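Local coordinates for IL-4-inducing protein (Schistosoma mansoni, PDB 4EL6) that triggers antigen-independent release of interleukin-4 from basophils by binding IgE through a beta/gamma-crystallin fold, at residues 13-16 against 17-20; 76-79 against 80-83. All coordinates share one frame; numbering follows the deposited sequence. Where two conformers were deposited one is given.

Overall arrangement
Both contacts are local and lie at the surface of the crystallin fold. Contact 1 closes the turn between strands 9-12 and 21-24, about 15 Å from the centre of the chain, and has no buried residue. Contact 2, about 11 Å from that centre, forms a short 3-10 turn on the way from strand 75-76 of the same four-stranded sheet to strand 89-95 of the other sheet, and includes the buried F79. An arginine gripping a threonine dominates the first; an aspartate, two hydroxyls and a phenylalanine face build the second. The two loops meet, with Y16 N 2.9 Å from D77 O in a probable hydrogen bond and T15 packed on D77 and D78.

Contact 1: residues 13-16 against 17-20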
ATOM      1  N   ASP A  13      -0.628 -11.645  -5.941  1.00 12.19           N
ATOM      2  CA  ASP A  13       0.119 -12.800  -5.447  0.51 12.97           C
ATOM      3  C   ASP A  13       1.523 -12.868  -6.070  1.00 13.01           C
ATOM      4  O   ASP A  13       2.495 -13.224  -5.413  1.00 12.11           O
ATOM      5  CB  ASP A  13      -0.643 -14.096  -5.758  0.51 15.11           C
ATOM      6  CG  ASP A  13      -1.671 -14.485  -4.695  0.51 17.06           C
ATOM      7  OD1 ASP A  13      -2.020 -13.696  -3.787  0.51 18.49           O
ATOM      8  OD2 ASP A  13      -2.169 -15.626  -4.814  0.51 20.03           O
ATOM      9  N   GLU A  14       1.626 -12.556  -7.346  1.00 12.37           N
ATOM     10  CA  GLU A  14       2.857 -12.748  -8.081  1.00 12.81           C
ATOM     11  C   GLU A  14       3.480 -11.414  -8.444  1.00 11.67           C
ATOM     12  O   GLU A  14       2.838 -10.359  -8.374  1.00 10.20           O
ATOM     13  CB  GLU A  14       2.589 -13.536  -9.353  1.00 16.61           C
ATOM     14  CG  GLU A  14       2.308 -15.023  -9.100  1.00 20.49           C
ATOM     15  CD  GLU A  14       1.718 -15.632 -10.339  1.00 26.11           C
ATOM     16  OE1 GLU A  14       2.443 -15.624 -11.355  1.00 30.87           O
ATOM     17  OE2 GLU A  14       0.525 -16.046 -10.306  1.00 30.71           O
ATOM     18  N   THR A  15       4.734 -11.442  -8.820  1.00 10.53           N
ATOM     19  CA  THR A  15       5.378 -10.234  -9.272  1.00 10.33           C
ATOM     20  C   THR A  15       4.802  -9.795 -10.608  1.00  9.21           C
ATOM     21  O   THR A  15       4.129 -10.542 -11.283  1.00  9.42           O
ATOM     22  CB  THR A  15       6.923 -10.409  -9.433  1.00 10.58           C
ATOM     23  OG1 THR A  15       7.105 -11.433 -10.359  1.00 11.66           O
ATOM     24  CG2 THR A  15       7.674 -10.746  -8.149  1.00 11.71           C
ATOM     25  N   TYR A  16       5.053  -8.538 -10.945  1.00  8.44           N
ATOM     26  CA  TYR A  16       4.556  -7.872 -12.145  1.00  8.71           C
ATOM     27  C   TYR A  16       3.042  -8.010 -12.364  1.00  8.50           C
ATOM     28  O   TYR A  16       2.547  -8.285 -13.464  1.00  8.07           O
ATOM     29  CB  TYR A  16       5.345  -8.339 -13.347  1.00  9.75           C
ATOM     30  CG  TYR A  16       6.810  -7.962 -13.265  1.00 10.12           C
ATOM     31  CD1 TYR A  16       7.231  -6.728 -13.722  1.00 11.28           C
ATOM     32  CD2 TYR A  16       7.716  -8.849 -12.787  1.00 12.66           C
ATOM     33  CE1 TYR A  16       8.563  -6.358 -13.653  1.00 12.37           C
ATOM     34  CE2 TYR A  16       9.030  -8.502 -12.694  1.00 13.31           C
ATOM     35  CZ  TYR A  16       9.439  -7.273 -13.156  1.00 13.59           C
ATOM     36  OH  TYR A  16      10.808  -6.985 -13.071  1.00 16.50           O
ATOM     37  N   GLU A  17       2.303  -7.875 -11.263  1.00  7.89           N
ATOM     38  CA  GLU A  17       0.838  -7.738 -11.327  1.00  9.09           C
ATOM     39  C   GLU A  17       0.145  -8.963 -11.950  1.00  9.33           C
ATOM     40  O   GLU A  17      -0.852  -8.814 -12.657  1.00  9.76           O
ATOM     41  CB  GLU A  17       0.465  -6.406 -11.992  1.00  8.92           C
ATOM     42  CG  GLU A  17       1.072  -5.177 -11.315  1.00  9.10           C
ATOM     43  CD  GLU A  17       2.524  -4.855 -11.667  1.00  8.67           C
ATOM     44  OE1 GLU A  17       3.282  -4.394 -10.762  1.00  8.86           O
ATOM     45  OE2 GLU A  17       2.951  -5.066 -12.834  1.00  9.13           O
ATOM     46  N   ARG A  18       0.672 -10.141 -11.644  1.00 11.01           N
ATOM     47  CA  ARG A  18       0.094 -11.405 -12.123  1.00 12.59           C
ATOM     48  C   ARG A  18      -0.547 -12.143 -10.952  1.00 13.81           C
ATOM     49  O   ARG A  18      -0.206 -11.946  -9.789  1.00 11.73           O
ATOM     50  CB  ARG A  18       1.201 -12.274 -12.718  1.00 13.10           C
ATOM     51  CG  ARG A  18       1.690 -11.668 -14.016  1.00 13.10           C
ATOM     52  CD  ARG A  18       2.953 -12.231 -14.533  1.00 13.45           C
ATOM     53  NE  ARG A  18       4.086 -12.154 -13.657  1.00 14.65           N
ATOM     54  CZ  ARG A  18       5.297 -12.632 -13.880  1.00 16.70           C
ATOM     55  NH1 ARG A  18       5.565 -13.281 -15.008  1.00 19.20           N
ATOM     56  NH2 ARG A  18       6.219 -12.495 -12.972  1.00 18.18           N
ATOM     57  N   GLY A  19      -1.511 -12.998 -11.311  1.00 15.05           N
ATOM     58  CA  GLY A  19      -2.067 -13.918 -10.387  1.00 15.59           C
ATOM     59  C   GLY A  19      -3.199 -13.310  -9.649  1.00 14.83           C
ATOM     60  O   GLY A  19      -3.736 -12.272 -10.054  1.00 14.47           O
ATOM     61  N   SER A  20      -3.596 -14.014  -8.610  1.00 16.28           N
ATOM     62  CA  SER A  20      -4.749 -13.613  -7.817  0.62 16.35           C
ATOM     63  C   SER A  20      -4.442 -12.295  -7.113  1.00 15.94           C
ATOM     64  O   SER A  20      -3.288 -11.949  -6.912  1.00 13.62           O
ATOM     65  CB  SER A  20      -5.100 -14.713  -6.822  0.62 17.60           C
ATOM     66  OG  SER A  20      -4.038 -14.892  -5.909  0.62 18.83           O
TER
HETATM   67  O   HOH W   1      -1.822 -16.296  -8.148  1.00 23.97           O
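The guanidinium group of R18 is met along its edge by T15, while the ring of Y16 turns its own edge toward the same arginine. The two flat groups stand almost perpendicular, their planes 84° apart, and R18 NH2 approaches Y16 CD2 at 3.9 Å near the plane of the ring, a contact without stacking. T15 supplies two oxygens to the guanidinium plane: R18 NE donates to T15 O at 2.9 Å in a nearly straight bond, and R18 NH2 donates to T15 OG1 at 3.0 Å. The arginine reaches them because its chain bends at chi3 (-58°), whereas E14, extended beyond CG, crosses it at about a right angle. E14 OE1 is 4.5 Å from R18 NE and off the plane of the group, so the two probably attract by charge without a hydrogen bond.

The backbone here forms the tight turn of a beta-hairpin joining strands 9-12 and 21-24, probably corresponding to the folded hairpin of beta/gamma-crystallins. Y16 and E17 both take left-handed backbone angles at its corner, and G19 also has positive phi, where a residue without a side chain fits readily. D13 N donates to S20 O at 2.8 Å and E14 N to R18 O at 3.1 Å. At the strand end of the hairpin, a water accepts from S20 N at 2.9 Å and donates to E14 OE2 at 3.2 Å. S39 OG adds bonds to E14 O and E17 N.

T15 O thus receives a side-chain N-H in addition to a weak bond from R18 N across the turn. Arginine suits its place by meeting a carbonyl and a hydroxyl together, which should restrict rotation of its otherwise mobile end, and the nearby carboxylate of E14 probably offsets its charge.

Contact 2: residues 76-79 against 80-83; sequences IDDF and TKSG
D78 meets T80 and K81, and F79 meets S82, in a short 3-10 turn in the loop that leaves strand 75-76 for strand 89-95, the crossing between the two sheets of this crystallin fold. At its start the D78 carboxylate reaches forward: T80 OG1 donates to D78 OD1 at 2.7 Å, on the syn side and 23° out of the carboxylate plane. T80 N adds a weak bond to that oxygen, an arrangement of the Asx-turn kind. The aspartate has its CG anti to the backbone N (chi1 -175°), which brings OD1 within reach of both the N-H and the hydroxyl of T80, and the T80 hydroxyl suits this place because it meets that oxygen directly.

The other carboxylate oxygen faces K81. The extended lysine slants across it, K81 CD lying 3.4 Å from D78 OD2, and the salt bridge from K81 NZ to D78 OD2 is long at 4.0 Å. Two waters donate to D78 OD2; one of them also accepts a weak hydrogen bond from K81 NZ, and the other weakly reaches T80 OG1. Water therefore shares the work of satisfying the charge.

Backbone bonds position this shell. K81 N donates to D78 O at 3.1 Å, and S82 N donates to F79 O one step later. On the inner side F79 is buried against P37 and I87, while I76 reaches T68 and L70 of strand 67-71, so a large aromatic and a branched aliphatic residue suit the face turned to the protein.

F79 O also accepts from S82 OG at 2.8 Å, in the carbonyl plane and on a lone pair. That bond leaves S82 OG poised 3.5 Å above the F79 ring plane, over its centre.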
ATOM      1  N   ILE A  76       4.593  -1.272  -7.332  1.00  9.35           N
ATOM      2  CA  ILE A  76       5.832  -1.924  -6.999  1.00  9.29           C
ATOM      3  C   ILE A  76       5.848  -3.311  -7.635  1.00  9.24           C
ATOM      4  O   ILE A  76       5.119  -4.197  -7.236  1.00  8.63           O
ATOM      5  CB  ILE A  76       6.056  -1.970  -5.476  1.00  8.94           C
ATOM      6  CG1 ILE A  76       6.050  -0.549  -4.932  1.00  9.45           C
ATOM      7  CG2 ILE A  76       7.360  -2.724  -5.219  1.00  9.12           C
ATOM      8  CD1 ILE A  76       6.012  -0.505  -3.452  1.00  9.72           C
ATOM      9  N   ASP A  77       6.624  -3.465  -8.726  1.00  9.15           N
ATOM     10  CA  ASP A  77       6.521  -4.676  -9.497  1.00  9.05           C
ATOM     11  C   ASP A  77       7.070  -5.921  -8.802  1.00  9.14           C
ATOM     12  O   ASP A  77       6.687  -7.043  -9.136  1.00  9.20           O
ATOM     13  CB  ASP A  77       7.307  -4.473 -10.813  1.00  9.82           C
ATOM     14  CG  ASP A  77       6.630  -3.530 -11.785  1.00 10.52           C
ATOM     15  OD1 ASP A  77       5.369  -3.385 -11.778  1.00 10.05           O
ATOM     16  OD2 ASP A  77       7.408  -2.992 -12.625  1.00 10.93           O
ATOM     17  N   ASP A  78       8.033  -5.726  -7.930  1.00  9.05           N
ATOM     18  CA  ASP A  78       8.546  -6.874  -7.132  1.00  9.68           C
ATOM     19  C   ASP A  78       8.670  -6.468  -5.671  1.00 10.34           C
ATOM     20  O   ASP A  78       9.683  -5.923  -5.182  1.00 10.44           O
ATOM     21  CB  ASP A  78       9.869  -7.461  -7.641  1.00 10.82           C
ATOM     22  CG  ASP A  78      10.272  -8.678  -6.869  1.00 12.12           C
ATOM     23  OD1 ASP A  78       9.633  -8.996  -5.810  1.00 13.71           O
ATOM     24  OD2 ASP A  78      11.133  -9.423  -7.403  1.00 15.48           O
ATOM     25  N   PHE A  79       7.558  -6.695  -4.977  1.00 10.03           N
ATOM     26  CA  PHE A  79       7.439  -6.221  -3.610  1.00  9.00           C
ATOM     27  C   PHE A  79       8.358  -7.031  -2.665  1.00  9.57           C
ATOM     28  O   PHE A  79       8.758  -6.550  -1.648  1.00 10.72           O
ATOM     29  CB  PHE A  79       6.024  -6.361  -3.142  1.00  8.71           C
ATOM     30  CG  PHE A  79       5.762  -5.663  -1.821  1.00  7.64           C
ATOM     31  CD1 PHE A  79       5.595  -4.310  -1.810  1.00  8.09           C
ATOM     32  CD2 PHE A  79       5.722  -6.359  -0.609  1.00  8.06           C
ATOM     33  CE1 PHE A  79       5.383  -3.627  -0.614  1.00  7.86           C
ATOM     34  CE2 PHE A  79       5.475  -5.680   0.582  1.00  7.49           C
ATOM     35  CZ  PHE A  79       5.363  -4.329   0.584  1.00  7.27           C
ATOM     36  N   THR A  80       8.721  -8.224  -3.092  1.00 10.94           N
ATOM     37  CA  THR A  80       9.610  -9.083  -2.326  1.00 11.86           C
ATOM     38  C   THR A  80      10.970  -8.456  -2.196  1.00 12.09           C
ATOM     39  O   THR A  80      11.708  -8.832  -1.293  1.00 15.54           O
ATOM     40  CB  THR A  80       9.680 -10.562  -2.850  1.00 12.34           C
ATOM     41  OG1 THR A  80      10.609 -10.657  -3.934  1.00 13.84           O
ATOM     42  CG2 THR A  80       8.300 -11.075  -3.306  1.00 12.31           C
ATOM     43  N   LYS A  81      11.319  -7.547  -3.104  1.00 13.25           N
ATOM     44  CA  LYS A  81      12.578  -6.840  -3.133  1.00 13.71           C
ATOM     45  C   LYS A  81      12.551  -5.413  -2.643  1.00 13.01           C
ATOM     46  O   LYS A  81      13.558  -4.676  -2.697  1.00 12.66           O
ATOM     47  CB  LYS A  81      13.164  -6.906  -4.542  1.00 16.71           C
ATOM     48  CG  LYS A  81      13.560  -8.320  -4.935  1.00 21.06           C
ATOM     49  CD  LYS A  81      14.168  -8.278  -6.337  1.00 23.50           C
ATOM     50  CE  LYS A  81      14.734  -9.632  -6.725  1.00 30.94           C
ATOM     51  NZ  LYS A  81      15.003  -9.639  -8.204  1.00 34.57           N
ATOM     52  N   SER A  82      11.427  -5.041  -2.027  1.00 11.30           N
ATOM     53  CA  SER A  82      11.253  -3.726  -1.482  1.00 10.63           C
ATOM     54  C   SER A  82      11.863  -3.737  -0.062  1.00  9.82           C
ATOM     55  O   SER A  82      12.565  -4.695   0.310  1.00  9.93           O
ATOM     56  CB  SER A  82       9.780  -3.335  -1.539  1.00 10.87           C
ATOM     57  OG  SER A  82       9.011  -3.979  -0.550  1.00 11.42           O
ATOM     58  N   GLY A  83      11.561  -2.731   0.720  1.00  9.80           N
ATOM     59  CA  GLY A  83      12.125  -2.562   2.059  1.00 10.24           C
ATOM     60  C   GLY A  83      11.821  -3.674   3.013  1.00  9.72           C
ATOM     61  O   GLY A  83      12.630  -3.951   3.913  1.00 10.50           O
TER
HETATM   62  O   HOH W   2      11.992  -9.163  -9.873  1.00 29.48           O
HETATM   63  O   HOH W   3      11.287 -12.016  -6.878  1.00 34.51           O